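Local coordinates for flagellar basal body protein (Helicobacter pylori, PDB 5NPY) that probably builds part of the flagellar hook, the curved extracellular joint that passes motor torque to the filament, at residues Val421-Ser432 with Leu448-Leu459. Numbering follows the deposited sequence.
Sequences VGFDSATHKMKS and LDKSENHDSSDL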
loop_
_atom_site.group_PDB
_atom_site.type_symbol
_atom_site.label_atom_id
_atom_site.label_comp_id
_atom_site.label_asym_id
_atom_site.label_seq_id
_atom_site.Cartn_x
_atom_site.Cartn_y
_atom_site.Cartn_z
ATOM N N VAL A 421 -5.166 7.780 -13.914
ATOM C CA VAL A 421 -4.351 8.324 -12.836
ATOM C C VAL A 421 -3.583 9.531 -13.357
ATOM O O VAL A 421 -3.089 9.496 -14.486
ATOM C CB VAL A 421 -3.404 7.221 -12.333
ATOM C CG1 VAL A 421 -2.185 7.769 -11.756
ATOM C CG2 VAL A 421 -4.114 6.307 -11.391
ATOM N N GLY A 422 -3.521 10.616 -12.551
ATOM C CA GLY A 422 -2.823 11.827 -12.933
ATOM C C GLY A 422 -1.811 12.260 -11.876
ATOM O O GLY A 422 -1.797 11.751 -10.758
ATOM N N PHE A 423 -0.954 13.211 -12.246
ATOM C CA PHE A 423 0.057 13.717 -11.314
ATOM C C PHE A 423 0.064 15.238 -11.276
ATOM O O PHE A 423 0.075 15.889 -12.320
ATOM C CB PHE A 423 1.470 13.207 -11.656
ATOM C CG PHE A 423 1.647 11.756 -11.353
ATOM C CD1 PHE A 423 1.442 10.801 -12.331
ATOM C CD2 PHE A 423 1.945 11.339 -10.066
ATOM C CE1 PHE A 423 1.557 9.449 -12.047
ATOM C CE2 PHE A 423 2.063 9.985 -9.776
ATOM C CZ PHE A 423 1.887 9.047 -10.767
ATOM N N ASP A 424 0.116 15.790 -10.070
ATOM C CA ASP A 424 0.207 17.233 -9.902
ATOM C C ASP A 424 1.472 17.765 -10.570
ATOM O O ASP A 424 2.574 17.267 -10.339
ATOM C CB ASP A 424 0.168 17.566 -8.412
ATOM C CG ASP A 424 0.154 19.062 -8.136
ATOM O OD1 ASP A 424 -0.838 19.537 -7.552
ATOM O OD2 ASP A 424 1.136 19.755 -8.480
ATOM N N SER A 425 1.312 18.762 -11.437
ATOM C CA SER A 425 2.453 19.197 -12.236
ATOM C C SER A 425 3.550 19.867 -11.400
ATOM O O SER A 425 4.690 19.954 -11.866
ATOM C CB SER A 425 1.965 20.129 -13.342
ATOM O OG SER A 425 1.077 21.098 -12.808
ATOM N N ALA A 426 3.242 20.319 -10.178
ATOM C CA ALA A 426 4.208 20.973 -9.293
ATOM C C ALA A 426 4.790 20.001 -8.262
ATOM O O ALA A 426 5.890 19.469 -8.451
ATOM C CB ALA A 426 3.546 22.158 -8.579
ATOM N N THR A 427 4.078 19.804 -7.148
ATOM C CA THR A 427 4.304 18.641 -6.302
ATOM C C THR A 427 4.116 17.400 -7.149
ATOM O O THR A 427 3.262 17.357 -8.029
ATOM C CB THR A 427 3.291 18.589 -5.165
ATOM O OG1 THR A 427 2.193 17.758 -5.579
ATOM C CG2 THR A 427 2.761 19.999 -4.848
ATOM N N HIS A 428 4.878 16.356 -6.893
ATOM C CA HIS A 428 4.721 15.236 -7.807
ATOM C C HIS A 428 3.773 14.166 -7.276
ATOM O O HIS A 428 3.939 12.990 -7.592
ATOM C CB HIS A 428 6.095 14.699 -8.172
ATOM C CG HIS A 428 6.849 15.660 -9.033
ATOM N ND1 HIS A 428 6.873 15.564 -10.408
ATOM C CD2 HIS A 428 7.509 16.802 -8.722
ATOM C CE1 HIS A 428 7.567 16.574 -10.901
ATOM N NE2 HIS A 428 7.959 17.342 -9.900
ATOM N N LYS A 429 2.746 14.569 -6.520
ATOM C CA LYS A 429 1.819 13.618 -5.905
ATOM C C LYS A 429 0.776 13.163 -6.906
ATOM O O LYS A 429 0.328 13.942 -7.753
ATOM C CB LYS A 429 1.120 14.229 -4.691
ATOM C CG LYS A 429 2.058 14.838 -3.630
ATOM C CD LYS A 429 2.927 13.791 -2.925
ATOM C CE LYS A 429 3.662 14.405 -1.745
ATOM N NZ LYS A 429 4.688 13.487 -1.171
ATOM N N MET A 430 0.392 11.896 -6.802
ATOM C CA MET A 430 -0.626 11.319 -7.673
ATOM C C MET A 430 -2.022 11.876 -7.374
ATOM O O MET A 430 -2.390 12.101 -6.220
ATOM C CB MET A 430 -0.646 9.791 -7.519
ATOM C CG MET A 430 -1.501 9.056 -8.554
ATOM S SD MET A 430 -1.846 7.297 -8.214
ATOM C CE MET A 430 -0.465 6.601 -9.202
ATOM N N LYS A 431 -2.826 12.000 -8.438
ATOM C CA LYS A 431 -4.214 12.475 -8.410
ATOM C C LYS A 431 -5.107 11.355 -8.933
ATOM O O LYS A 431 -5.101 11.071 -10.133
ATOM C CB LYS A 431 -4.384 13.716 -9.290
ATOM C CG LYS A 431 -3.813 15.026 -8.771
ATOM C CD LYS A 431 -4.278 16.164 -9.696
ATOM C CE LYS A 431 -4.329 17.516 -9.012
ATOM N NZ LYS A 431 -5.562 17.711 -8.207
ATOM N N SER A 432 -5.876 10.719 -8.059
ATOM C CA SER A 432 -6.674 9.581 -8.499
ATOM C C SER A 432 -7.753 9.302 -7.469
ATOM O O SER A 432 -7.703 9.781 -6.336
ATOM C CB SER A 432 -5.815 8.328 -8.716
ATOM O OG SER A 432 -5.293 7.877 -7.475
ATOM N N LEU A 448 -4.788 3.798 -5.447
ATOM C CA LEU A 448 -3.484 3.795 -6.094
ATOM C C LEU A 448 -2.566 4.917 -5.619
ATOM O O LEU A 448 -1.440 5.008 -6.104
ATOM C CB LEU A 448 -3.668 3.908 -7.605
ATOM C CG LEU A 448 -4.382 2.693 -8.206
ATOM C CD1 LEU A 448 -4.736 2.968 -9.643
ATOM C CD2 LEU A 448 -3.534 1.394 -8.088
ATOM N N ASP A 449 -3.003 5.778 -4.699
ATOM C CA ASP A 449 -2.391 7.096 -4.627
ATOM C C ASP A 449 -1.589 7.344 -3.368
ATOM O O ASP A 449 -0.871 8.341 -3.318
ATOM C CB ASP A 449 -3.453 8.206 -4.773
ATOM C CG ASP A 449 -4.456 8.217 -3.636
ATOM O OD1 ASP A 449 -4.876 9.324 -3.243
ATOM O OD2 ASP A 449 -4.822 7.120 -3.145
ATOM N N LYS A 450 -1.709 6.489 -2.359
ATOM C CA LYS A 450 -0.899 6.557 -1.150
ATOM C C LYS A 450 -1.195 5.320 -0.315
ATOM O O LYS A 450 -2.242 4.677 -0.468
ATOM C CB LYS A 450 -1.181 7.813 -0.323
ATOM C CG LYS A 450 -2.560 7.780 0.397
ATOM C CD LYS A 450 -2.814 9.112 1.134
ATOM C CE LYS A 450 -4.149 9.112 1.870
ATOM N NZ LYS A 450 -5.304 9.161 0.929
ATOM N N SER A 451 -0.262 5.028 0.590
ATOM C CA SER A 451 -0.356 4.030 1.646
ATOM C C SER A 451 -0.274 4.758 2.984
ATOM O O SER A 451 -0.351 5.990 3.046
ATOM C CB SER A 451 0.773 2.998 1.509
ATOM O OG SER A 451 2.034 3.643 1.647
ATOM N N GLU A 452 -0.077 3.990 4.061
ATOM C CA GLU A 452 0.036 4.584 5.394
ATOM C C GLU A 452 1.170 5.606 5.483
ATOM O O GLU A 452 1.004 6.674 6.085
ATOM C CB GLU A 452 0.241 3.490 6.446
ATOM C CG GLU A 452 0.152 3.988 7.885
ATOM C CD GLU A 452 0.358 2.876 8.893
ATOM O OE1 GLU A 452 1.005 3.122 9.936
ATOM O OE2 GLU A 452 -0.118 1.750 8.635
ATOM N N ASN A 453 2.336 5.303 4.919
ATOM C CA ASN A 453 3.496 6.138 5.191
ATOM C C ASN A 453 4.110 6.815 3.971
ATOM O O ASN A 453 5.027 7.622 4.143
ATOM C CB ASN A 453 4.569 5.314 5.913
ATOM C CG ASN A 453 4.014 4.586 7.116
ATOM O OD1 ASN A 453 3.598 5.211 8.080
ATOM N ND2 ASN A 453 4.002 3.259 7.063
ATOM N N HIS A 454 3.642 6.526 2.756
ATOM C CA HIS A 454 4.176 7.152 1.551
ATOM C C HIS A 454 3.031 7.475 0.598
ATOM O O HIS A 454 1.966 6.846 0.648
ATOM C CB HIS A 454 5.211 6.245 0.829
ATOM C CG HIS A 454 6.282 5.728 1.735
ATOM N ND1 HIS A 454 7.509 6.340 1.859
ATOM C CD2 HIS A 454 6.300 4.683 2.595
ATOM C CE1 HIS A 454 8.242 5.689 2.741
ATOM N NE2 HIS A 454 7.534 4.680 3.204
ATOM N N ASP A 455 3.268 8.486 -0.244
ATOM C CA ASP A 455 2.404 8.936 -1.326
ATOM C C ASP A 455 2.956 8.475 -2.674
ATOM O O ASP A 455 4.176 8.361 -2.860
ATOM C CB ASP A 455 2.292 10.468 -1.323
ATOM C CG ASP A 455 1.763 11.018 -0.006
ATOM O OD1 ASP A 455 0.682 10.576 0.420
ATOM O OD2 ASP A 455 2.423 11.881 0.609
ATOM N N SER A 456 2.050 8.226 -3.621
ATOM C CA SER A 456 2.472 7.860 -4.959
ATOM C C SER A 456 2.926 9.092 -5.735
ATOM O O SER A 456 2.492 10.223 -5.476
ATOM C CB SER A 456 1.362 7.129 -5.710
ATOM O OG SER A 456 0.981 5.954 -5.018
ATOM N N SER A 457 3.846 8.872 -6.674
ATOM C CA SER A 457 4.520 9.996 -7.304
ATOM C C SER A 457 4.968 9.624 -8.704
ATOM O O SER A 457 4.998 8.451 -9.079
ATOM C CB SER A 457 5.706 10.466 -6.470
ATOM O OG SER A 457 6.416 9.345 -5.982
ATOM N N ASP A 458 5.269 10.661 -9.489
ATOM C CA ASP A 458 5.939 10.510 -10.769
ATOM C C ASP A 458 7.321 11.172 -10.713
ATOM O O ASP A 458 7.668 11.969 -11.588
ATOM C CB ASP A 458 5.057 11.084 -11.887
ATOM C CG ASP A 458 4.919 12.610 -11.824
ATOM O OD1 ASP A 458 5.035 13.203 -10.736
ATOM O OD2 ASP A 458 4.712 13.223 -12.886
ATOM N N LEU A 459 8.114 10.842 -9.683
ATOM C CA LEU A 459 9.442 11.435 -9.482
ATOM C C LEU A 459 10.435 10.943 -10.524
ATOM O O LEU A 459 10.618 9.734 -10.700
ATOM C CB LEU A 459 9.985 11.100 -8.089
ATOM C CG LEU A 459 9.305 11.719 -6.868
ATOM C CD1 LEU A 459 9.857 11.155 -5.539
ATOM C CD2 LEU A 459 9.385 13.242 -6.926
HETATM O O HOH W 1 -0.706 11.137 -3.696
HETATM O O HOH W 2 -5.198 11.433 -5.233
HETATM O O HOH W 3 -6.859 5.374 -6.733
HETATM O O HOH W 4 -7.482 7.188 -4.571
#
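Lys429 and Ser457 form a single beta bridge, a non-hydrogen-bonded antiparallel pair with CA atoms 4.7 Å apart: Met430 N donates to Ser456 O at 3.0 Å, and Asp458 N returns a bond of 3.3 Å to His428 O. So short a bridge illustrates how a beta hairpin can be fastened to a neighbouring irregular segment when side chains continue what the backbone begins. Asp458 meets both Phe423 and His428. Its CB sits over the ring centre of Phe423, 3.5 Å from the centroid, in a CH-pi contact. The carboxylate lies further out, 5° from parallel to the ring, its CG nearest Phe423 CG and CB. With CG tucked between backbone N and carbonyl carbon (chi1 69°), this carboxylate also offers OD1 to His428 ND1 at 3.0 Å; OD1 lies in the imidazole plane, yet the donor arrives from above the carboxylate, a bent bond. Beyond it, Leu459 CD2 rests against His428 CB. Met430, extended at chi1 (-170°), brings SD to 3.1 Å from Leu448 O, while its CB and CE touch Ser456 CB. Lys429 NZ makes a salt bridge to Asp455 OD2 at 3.3 Å, its hydrogen bond weak. Water completes the seam: one molecule joins Met430 O to Asp449 O, another Ser432 OG to Leu448 N. The contact pins the hairpin of strands 411-423 and 430-431, whose turn holds an Asx turn (Asp424 OD2 to Ala426 N), to the loop between strands 442-447 and 465-471; Leu199 packs against Phe423 and Met430, and Ser457 bonds through OG to Asn198 OD1 and through its backbone to Val197 and Leu199, along the end of strand 192-198.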